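Local coordinates for putative acetoin utilization protein, acetoin dehydrogenase (Thermus thermophilus, PDB 5AWE), which is of unknown function but joins a pair of CBS domains to an ACT domain, an arrangement that suggests regulation through binding of a small-molecule ligand, at the interface of chains A and B. Residues are numbered along the deposited sequence; one frame, centred on the assembly and turned at random. Chains: chain A/B, Putative acetoin utilization protein, acetoin dehydrogenase.

The interface of chains A and B. Residues chain A 136, 142, 172, 182, 184; chain B 1, 93, 95.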
ATOM      1  N   LEU A 136     -41.023 -15.377  14.992  1.00 23.19           N
ATOM      2  CA  LEU A 136     -40.123 -15.117  16.110  1.00 24.04           C
ATOM      3  C   LEU A 136     -40.335 -13.709  16.656  1.00 25.83           C
ATOM      4  O   LEU A 136     -39.795 -13.344  17.701  1.00 27.28           O
ATOM      5  CB  LEU A 136     -38.659 -15.297  15.671  1.00 18.67           C
ATOM      6  CG  LEU A 136     -38.296 -16.613  14.964  1.00 20.60           C
ATOM      7  CD1 LEU A 136     -36.802 -16.653  14.685  1.00 18.75           C
ATOM      8  CD2 LEU A 136     -38.713 -17.808  15.813  1.00 12.19           C
ATOM      9  N   ARG A 142     -43.188 -19.312  23.647  1.00 22.41           N
ATOM     10  CA  ARG A 142     -42.326 -20.336  23.090  1.00 22.86           C
ATOM     11  C   ARG A 142     -42.359 -21.555  24.013  1.00 23.21           C
ATOM     12  O   ARG A 142     -41.899 -21.503  25.155  1.00 23.79           O
ATOM     13  CB  ARG A 142     -40.907 -19.787  22.964  1.00 20.23           C
ATOM     14  CG  ARG A 142     -39.881 -20.767  22.437  1.00 24.13           C
ATOM     15  CD  ARG A 142     -38.488 -20.169  22.564  1.00 25.22           C
ATOM     16  NE  ARG A 142     -37.467 -20.934  21.864  1.00 17.26           N
ATOM     17  CZ  ARG A 142     -36.696 -21.849  22.439  1.00 21.82           C
ATOM     18  NH1 ARG A 142     -36.840 -22.118  23.729  1.00 19.18           N
ATOM     19  NH2 ARG A 142     -35.753 -22.468  21.732  1.00 21.92           N
ATOM     20  N   ALA A 172     -36.827 -29.954  18.090  1.00 19.32           N
ATOM     21  CA  ALA A 172     -35.540 -29.687  18.726  1.00 20.69           C
ATOM     22  C   ALA A 172     -34.697 -30.953  18.768  1.00 21.82           C
ATOM     23  O   ALA A 172     -33.469 -30.888  18.687  1.00 21.63           O
ATOM     24  CB  ALA A 172     -35.743 -29.149  20.136  1.00 18.32           C
ATOM     25  N   VAL A 182     -40.324 -27.476  19.628  1.00 18.39           N
ATOM     26  CA  VAL A 182     -40.369 -26.073  20.003  1.00 18.86           C
ATOM     27  C   VAL A 182     -41.538 -25.459  19.249  1.00 19.73           C
ATOM     28  O   VAL A 182     -41.593 -25.484  18.012  1.00 19.10           O
ATOM     29  CB  VAL A 182     -39.029 -25.342  19.660  1.00 19.19           C
ATOM     30  CG1 VAL A 182     -39.119 -23.867  20.013  1.00 17.26           C
ATOM     31  CG2 VAL A 182     -37.886 -25.975  20.442  1.00 17.97           C
ATOM     32  N   ARG A 184     -44.460 -22.302  18.854  1.00 20.27           N
ATOM     33  CA  ARG A 184     -44.842 -20.935  19.153  1.00 19.63           C
ATOM     34  C   ARG A 184     -46.333 -20.779  18.988  1.00 19.36           C
ATOM     35  O   ARG A 184     -46.888 -21.109  17.945  1.00 20.15           O
ATOM     36  CB  ARG A 184     -44.080 -19.957  18.252  1.00 19.51           C
ATOM     37  CG  ARG A 184     -42.661 -19.739  18.734  1.00 17.23           C
ATOM     38  CD  ARG A 184     -41.804 -18.981  17.753  1.00 13.58           C
ATOM     39  NE  ARG A 184     -40.418 -18.941  18.223  1.00 21.98           N
ATOM     40  CZ  ARG A 184     -39.946 -18.063  19.108  1.00 20.31           C
ATOM     41  NH1 ARG A 184     -40.746 -17.140  19.628  1.00 18.76           N
ATOM     42  NH2 ARG A 184     -38.672 -18.102  19.472  1.00 18.34           N
TER
HETATM   43  N   MSE B   1     -33.168 -25.953  21.620  1.00 31.93           N
HETATM   44  CA  MSE B   1     -32.471 -25.027  20.690  1.00 32.65           C
HETATM   45  C   MSE B   1     -31.855 -23.899  21.503  1.00 32.04           C
HETATM   46  O   MSE B   1     -32.509 -22.901  21.799  1.00 32.79           O
HETATM   47  CB  MSE B   1     -33.456 -24.431  19.680  1.00 35.15           C
HETATM   48  CG  MSE B   1     -34.322 -25.444  18.968  1.00 40.85           C
HETATM   49 SE   MSE B   1     -35.590 -24.625  18.004  1.00 54.58          SE
HETATM   50  CE  MSE B   1     -34.570 -23.524  17.012  1.00 44.26           C
ATOM     51  N   PRO B  93     -32.306 -18.985  23.740  1.00 27.72           N
ATOM     52  CA  PRO B  93     -32.806 -19.817  22.641  1.00 25.66           C
ATOM     53  C   PRO B  93     -32.063 -19.437  21.362  1.00 24.02           C
ATOM     54  O   PRO B  93     -31.724 -18.271  21.153  1.00 24.13           O
ATOM     55  CB  PRO B  93     -34.298 -19.487  22.572  1.00 26.19           C
ATOM     56  CG  PRO B  93     -34.442 -18.179  23.276  1.00 28.08           C
ATOM     57  CD  PRO B  93     -33.348 -18.110  24.302  1.00 25.12           C
ATOM     58  N   GLU B  95     -33.028 -18.896  18.537  1.00 22.64           N
ATOM     59  CA  GLU B  95     -33.745 -17.861  17.775  1.00 24.55           C
ATOM     60  C   GLU B  95     -33.381 -16.427  18.183  1.00 25.58           C
ATOM     61  O   GLU B  95     -33.536 -15.490  17.393  1.00 26.23           O
ATOM     62  CB  GLU B  95     -35.272 -18.036  17.907  1.00 22.52           C
ATOM     63  CG  GLU B  95     -35.802 -19.414  17.529  1.00 23.57           C
ATOM     64  CD  GLU B  95     -35.981 -20.325  18.737  1.00 27.23           C
ATOM     65  OE1 GLU B  95     -37.134 -20.538  19.149  1.00 26.31           O
ATOM     66  OE2 GLU B  95     -34.974 -20.833  19.278  1.00 30.52           O
TER
HETATM   67  O   HOH W   1     -39.133 -21.344  17.067  1.00 29.03           O
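B:Glu95, in the first turn of helix 94-103 of a CBS domain, points its carboxylate at two arginines on neighbouring strands of the ACT domain of chain A. The interface is two-fold symmetric, so the same contact recurs with the chains exchanged, though the structure alone does not show whether this pairing forms in solution. A:Arg142 takes the carboxylate side-on: NE gives a nearly straight bond to B:Glu95 OE1 (2.8 Å, 177° at the hydrogen), while NH2 reaches the syn lone pair of OE2. The guanidinium and carboxylate planes are twisted 41° apart, so this two-nitrogen grip is not flat. From strand 178-186, A:Arg184 puts NH2 on B:Glu95 OE1 at 2.9 Å, its guanidinium almost perpendicular to the carboxylate and the approach coming from above the carboxylate plane, on the same face that A:Arg142 NE uses. Water 1 also links A:Arg184 NE to OE1. A bend at chi2 (96°) turns the glutamate's carboxylate towards the arginines. B:Glu95 CG lies 3.7 Å from CD2 of A:Leu136, whose side chain crosses it at about a right angle. A glutamine here would probably leave A:Arg142 and A:Arg184 without their countercharge and cost the paired grip one acceptor.

The A:Arg142 guanidinium is itself sandwiched, with CB of B:Pro93 over the centre of one face, 3.4 Å from CZ, and CG1 of A:Val182 towards the rim of the other; this should limit its tilting. Beside it lies the N-terminal selenomethionine B:Met1, its CB at the guanidinium edge. B:Met1 SE, selenium standing in for methionine's sulfur, packs 3.6 Å from CG2 of A:Val182, with B:Met1 CG 4.1 Å from CB of A:Ala172.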